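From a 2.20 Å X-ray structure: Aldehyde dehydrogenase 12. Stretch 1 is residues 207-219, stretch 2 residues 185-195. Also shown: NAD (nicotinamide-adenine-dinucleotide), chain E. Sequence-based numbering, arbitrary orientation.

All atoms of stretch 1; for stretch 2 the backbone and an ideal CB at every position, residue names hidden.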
# COMPACT_ATOMS: atom_id res chain seq x y z
N LEU A 207 -13.89 -16.05 -12.46
CA LEU A 207 -13.05 -15.13 -11.70
C LEU A 207 -11.74 -14.85 -12.41
O LEU A 207 -11.23 -13.72 -12.37
CB LEU A 207 -12.80 -15.68 -10.30
CG LEU A 207 -13.77 -15.27 -9.19
CD1 LEU A 207 -15.21 -15.59 -9.55
CD2 LEU A 207 -13.39 -15.91 -7.86
N GLN A 208 -11.17 -15.85 -13.08
CA GLN A 208 -9.95 -15.61 -13.85
C GLN A 208 -10.27 -14.88 -15.15
O GLN A 208 -9.47 -14.05 -15.61
CB GLN A 208 -9.23 -16.93 -14.13
CG GLN A 208 -8.82 -17.72 -12.89
CD GLN A 208 -7.63 -17.12 -12.16
OE1 GLN A 208 -7.17 -16.02 -12.49
NE2 GLN A 208 -7.11 -17.85 -11.18
N LEU A 209 -11.42 -15.18 -15.76
CA LEU A 209 -11.82 -14.47 -16.98
C LEU A 209 -11.96 -12.98 -16.73
O LEU A 209 -11.42 -12.16 -17.48
CB LEU A 209 -13.14 -15.05 -17.51
CG LEU A 209 -13.79 -14.25 -18.65
CD1 LEU A 209 -12.94 -14.36 -19.90
CD2 LEU A 209 -15.20 -14.75 -18.90
N MET A 210 -12.69 -12.61 -15.67
CA MET A 210 -12.88 -11.19 -15.37
C MET A 210 -11.56 -10.54 -14.97
O MET A 210 -11.29 -9.40 -15.37
CB MET A 210 -13.93 -11.00 -14.28
CG MET A 210 -15.29 -11.58 -14.64
SD MET A 210 -15.93 -10.99 -16.23
CE MET A 210 -16.03 -9.23 -15.93
N GLY A 211 -10.74 -11.24 -14.18
CA GLY A 211 -9.44 -10.70 -13.81
C GLY A 211 -8.59 -10.37 -15.02
O GLY A 211 -8.00 -9.30 -15.11
N ALA A 212 -8.54 -11.30 -15.98
CA ALA A 212 -7.79 -11.05 -17.21
C ALA A 212 -8.33 -9.83 -17.94
O ALA A 212 -7.56 -8.97 -18.38
CB ALA A 212 -7.83 -12.29 -18.11
N LEU A 213 -9.66 -9.74 -18.08
CA LEU A 213 -10.25 -8.61 -18.78
C LEU A 213 -10.02 -7.30 -18.04
O LEU A 213 -9.74 -6.27 -18.66
CB LEU A 213 -11.75 -8.84 -18.99
CG LEU A 213 -12.12 -9.89 -20.04
CD1 LEU A 213 -13.61 -10.23 -19.95
CD2 LEU A 213 -11.76 -9.40 -21.42
N TYR A 214 -10.11 -7.33 -16.71
CA TYR A 214 -9.96 -6.11 -15.92
C TYR A 214 -8.63 -5.42 -16.20
O TYR A 214 -8.58 -4.20 -16.37
CB TYR A 214 -10.06 -6.42 -14.42
CG TYR A 214 -11.42 -6.84 -13.92
CD1 TYR A 214 -12.58 -6.51 -14.61
CD2 TYR A 214 -11.54 -7.58 -12.75
CE1 TYR A 214 -13.83 -6.90 -14.14
CE2 TYR A 214 -12.78 -7.98 -12.28
CZ TYR A 214 -13.92 -7.64 -12.97
OH TYR A 214 -15.15 -8.03 -12.50
N MET A 215 -7.54 -6.19 -16.25
CA MET A 215 -6.22 -5.61 -16.38
C MET A 215 -5.87 -5.22 -17.81
O MET A 215 -4.81 -4.62 -18.03
CB MET A 215 -5.16 -6.57 -15.84
CG MET A 215 -5.39 -6.98 -14.39
SD MET A 215 -5.73 -5.58 -13.31
CE MET A 215 -4.18 -4.68 -13.40
N GLY A 216 -6.73 -5.53 -18.77
CA GLY A 216 -6.52 -5.14 -20.14
C GLY A 216 -6.09 -6.24 -21.10
O GLY A 216 -5.63 -5.92 -22.20
N ASN A 217 -6.23 -7.50 -20.72
CA ASN A 217 -5.86 -8.60 -21.60
C ASN A 217 -7.05 -9.00 -22.48
O ASN A 217 -8.20 -8.64 -22.22
CB ASN A 217 -5.39 -9.81 -20.79
CG ASN A 217 -4.29 -9.46 -19.81
OD1 ASN A 217 -3.13 -9.33 -20.19
ND2 ASN A 217 -4.64 -9.32 -18.54
N LYS A 218 -6.74 -9.75 -23.54
CA LYS A 218 -7.77 -10.42 -24.33
C LYS A 218 -7.61 -11.92 -24.15
O LYS A 218 -6.66 -12.51 -24.70
CB LYS A 218 -7.70 -10.04 -25.81
CG LYS A 218 -8.64 -10.85 -26.67
CD LYS A 218 -8.82 -10.26 -28.05
CE LYS A 218 -9.82 -11.09 -28.85
NZ LYS A 218 -10.11 -10.50 -30.18
N PRO A 219 -8.48 -12.57 -23.39
CA PRO A 219 -8.30 -14.00 -23.11
C PRO A 219 -9.08 -14.89 -24.06
O PRO A 219 -10.12 -14.52 -24.62
CB PRO A 219 -8.85 -14.13 -21.69
CG PRO A 219 -9.97 -13.13 -21.66
CD PRO A 219 -9.56 -11.99 -22.58
N UNK A 185 3.61 1.02 -12.99
CA UNK A 185 2.28 0.70 -13.45
C UNK A 185 2.06 -0.81 -13.49
O UNK A 185 3.01 -1.60 -13.47
CB UNK A 185 2.04 1.31 -14.83
N UNK A 186 0.79 -1.20 -13.56
CA UNK A 186 0.40 -2.58 -13.82
C UNK A 186 -0.00 -2.65 -15.29
O UNK A 186 -1.06 -2.17 -15.68
CB UNK A 186 -0.74 -3.04 -12.90
N UNK A 187 0.86 -3.25 -16.11
CA UNK A 187 0.64 -3.35 -17.54
C UNK A 187 0.02 -4.70 -17.89
O UNK A 187 0.36 -5.71 -17.27
CB UNK A 187 1.95 -3.15 -18.30
N UNK A 188 -0.88 -4.75 -18.87
CA UNK A 188 -1.44 -6.03 -19.28
C UNK A 188 -0.41 -6.85 -20.05
O UNK A 188 0.68 -6.37 -20.38
CB UNK A 188 -2.69 -5.82 -20.13
N UNK A 189 -0.77 -8.09 -20.32
CA UNK A 189 0.05 -8.93 -21.18
C UNK A 189 -0.45 -8.95 -22.62
O UNK A 189 0.34 -9.21 -23.53
CB UNK A 189 0.09 -10.36 -20.63
N UNK A 190 -1.74 -8.69 -22.83
CA UNK A 190 -2.31 -8.72 -24.16
C UNK A 190 -3.07 -10.01 -24.41
O UNK A 190 -4.04 -10.33 -23.71
CB UNK A 190 -1.21 -8.54 -25.21
N UNK A 191 -2.64 -10.78 -25.41
CA UNK A 191 -3.30 -12.05 -25.71
C UNK A 191 -2.92 -13.10 -24.68
O UNK A 191 -1.73 -13.38 -24.47
CB UNK A 191 -2.94 -12.53 -27.12
N UNK A 192 -3.92 -13.67 -24.01
CA UNK A 192 -3.71 -14.63 -22.94
C UNK A 192 -4.69 -15.78 -23.09
O UNK A 192 -5.64 -15.73 -23.88
CB UNK A 192 -3.86 -13.96 -21.57
N UNK A 193 -4.46 -16.84 -22.31
CA UNK A 193 -5.28 -18.03 -22.32
C UNK A 193 -5.63 -18.44 -20.89
O UNK A 193 -4.86 -18.20 -19.96
CB UNK A 193 -4.56 -19.17 -23.05
N UNK A 194 -6.80 -19.06 -20.74
CA UNK A 194 -7.29 -19.54 -19.46
C UNK A 194 -7.82 -20.96 -19.64
O UNK A 194 -8.62 -21.21 -20.55
CB UNK A 194 -8.37 -18.61 -18.90
N UNK A 195 -7.36 -21.87 -18.79
CA UNK A 195 -7.70 -23.29 -18.86
C UNK A 195 -8.10 -23.74 -17.46
O UNK A 195 -7.29 -23.67 -16.53
CB UNK A 195 -6.53 -24.12 -19.40
PA NAD E . -6.70 -31.63 -15.98
O1A NAD E . -5.19 -31.23 -15.92
O2A NAD E . -7.08 -32.96 -16.39
O5B NAD E . -7.60 -30.93 -16.91
C5B NAD E . -7.92 -29.58 -16.69
C4B NAD E . -8.07 -28.76 -17.97
O4B NAD E . -6.87 -28.68 -18.72
C3B NAD E . -9.16 -29.26 -18.87
O3B NAD E . -9.84 -28.21 -19.44
C2B NAD E . -8.41 -30.01 -19.88
O2B NAD E . -9.11 -30.07 -21.06
C1B NAD E . -7.18 -29.20 -19.98
N9A NAD E . -6.02 -29.90 -20.49
C8A NAD E . -5.62 -31.20 -20.25
N7A NAD E . -4.47 -31.43 -20.89
C5A NAD E . -4.07 -30.28 -21.57
C6A NAD E . -3.00 -29.94 -22.37
N6A NAD E . -1.98 -30.92 -22.65
N1A NAD E . -2.90 -28.70 -22.88
C2A NAD E . -3.84 -27.76 -22.64
N3A NAD E . -4.91 -28.05 -21.85
C4A NAD E . -5.05 -29.28 -21.32
O3 NAD E . -7.51 -31.56 -14.76
PN NAD E . -8.22 -32.77 -14.01
O1N NAD E . -8.69 -32.11 -12.67
O2N NAD E . -9.43 -33.24 -14.76
O5D NAD E . -7.31 -33.92 -13.69

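At position 185 nothing of stretch 1 lies within reach of the ideal CB, so the visible atoms set no preference; the residue is Tyr185. Position 186 points toward stretch 1, its ideal CB 3.8 Å from Met215 CE. Any side chain with an aliphatic first segment would suit, and Arg186 packs its CB on that methyl group. A water donates to Arg186 O (3.1 Å) and to Met215 O (2.8 Å), tying the two backbones together. Position 187 points away and is unconstrained from this side; it is Trp187.

Position 188 is tight. Its ideal CB lies 3.2 Å from Met215 O and 3.5 Å from Asn217 OD1, and phi of -73° is compatible with proline. A side chain that is small or turns aside from these oxygens is favoured; alanine, serine or proline could fit. Pro188 is found, its ring closed back onto its own backbone.

At position 189 the CB points sideways, and the main feature is the backbone: N donates a hydrogen bond to Asn217 OD1 (2.7 Å). This excludes proline, but many side chains would serve. Tyr189 is deposited, with Asn217 OD1 at its ring edge. Position 190 has phi/psi of 101/-119°, where a CB would jam against the preceding carbonyl oxygen, so glycine is called for. Gly190 N donates to the same Asn217 OD1 (3.1 Å), and Gly190 O accepts from Lys218 N (2.8 Å), opening the parallel pairing.

Position 191 pairs with Lys218, and its CB lies on the same sheet face as that lysine's. Its N has no partner in stretch 1 and phi is -75°, so proline is allowed among many others. Pro191 costs no hydrogen bond here; its CA makes a CA-H...O contact with Lys218 O (3.5 Å).

At position 192 the backbone N donates to Lys218 O (3.1 Å), which rules out proline. Its CB shares a face with Pro219, near Ala212, so valine, isoleucine or threonine would suit the extended backbone. Val192 places CG2 3.6 Å from Pro219 CB and 4.3 Å from Ala212 CB.

Position 193 points away and is left open; it is Ala193. Position 194 faces the helix with room to spare, its ideal CB 5.1 Å from Gln208 CB. Isoleucine, leucine or methionine would bridge the gap. Ile194 extends CD1 to 3.7 Å from Leu209 CA, 3.8 Å from Pro219 CB and 4.1 Å from Ala212 CB. Position 195 is out of reach of stretch 1, but its CB points toward the NAD ribose with room for a mid-sized side chain; Ile195 places CG2 3.2 Å from NAD O4B.

Stretch 2 185-195: YRWPYGPVAII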
# COMPACT_ATOMS: atom_id res chain seq x y z
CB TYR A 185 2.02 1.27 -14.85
CG TYR A 185 1.91 2.78 -14.90
CD1 TYR A 185 0.69 3.41 -14.69
CD2 TYR A 185 3.03 3.56 -15.18
CE1 TYR A 185 0.59 4.79 -14.74
CE2 TYR A 185 2.94 4.94 -15.24
CZ TYR A 185 1.72 5.54 -15.02
OH TYR A 185 1.63 6.91 -15.07
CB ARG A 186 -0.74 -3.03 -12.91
CG ARG A 186 -0.48 -2.87 -11.42
CD ARG A 186 0.82 -3.52 -10.99
NE ARG A 186 0.90 -4.91 -11.42
CZ ARG A 186 1.94 -5.71 -11.18
NH1 ARG A 186 2.98 -5.25 -10.51
NH2 ARG A 186 1.93 -6.96 -11.61
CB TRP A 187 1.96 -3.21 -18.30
CG TRP A 187 1.88 -2.29 -19.46
CD1 TRP A 187 2.02 -2.61 -20.78
CD2 TRP A 187 1.63 -0.88 -19.41
NE1 TRP A 187 1.88 -1.48 -21.55
CE2 TRP A 187 1.64 -0.41 -20.74
CE3 TRP A 187 1.40 0.02 -18.37
CZ2 TRP A 187 1.43 0.93 -21.05
CZ3 TRP A 187 1.20 1.35 -18.68
CH2 TRP A 187 1.21 1.80 -20.01
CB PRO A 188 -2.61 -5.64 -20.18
CG PRO A 188 -2.20 -4.33 -20.75
CD PRO A 188 -1.41 -3.63 -19.67
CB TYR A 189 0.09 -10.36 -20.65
CG TYR A 189 0.84 -10.54 -19.35
CD1 TYR A 189 2.23 -10.62 -19.32
CD2 TYR A 189 0.17 -10.66 -18.15
CE1 TYR A 189 2.92 -10.80 -18.13
CE2 TYR A 189 0.84 -10.83 -16.97
CZ TYR A 189 2.21 -10.91 -16.96
OH TYR A 189 2.86 -11.09 -15.76
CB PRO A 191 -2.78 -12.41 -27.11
CG PRO A 191 -1.42 -11.77 -27.15
CD PRO A 191 -1.49 -10.52 -26.29
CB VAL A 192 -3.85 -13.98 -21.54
CG1 VAL A 192 -2.93 -12.79 -21.41
CG2 VAL A 192 -5.29 -13.58 -21.28
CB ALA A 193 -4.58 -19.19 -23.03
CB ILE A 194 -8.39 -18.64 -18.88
CG1 ILE A 194 -7.89 -17.21 -18.80
CG2 ILE A 194 -8.79 -19.11 -17.49
CD1 ILE A 194 -8.99 -16.21 -18.54
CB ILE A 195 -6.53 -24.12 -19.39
CG1 ILE A 195 -6.03 -23.56 -20.73
CG2 ILE A 195 -6.93 -25.58 -19.52
CD1 ILE A 195 -4.75 -24.19 -21.22
O HOH W 1 -4.03 -2.49 -16.38
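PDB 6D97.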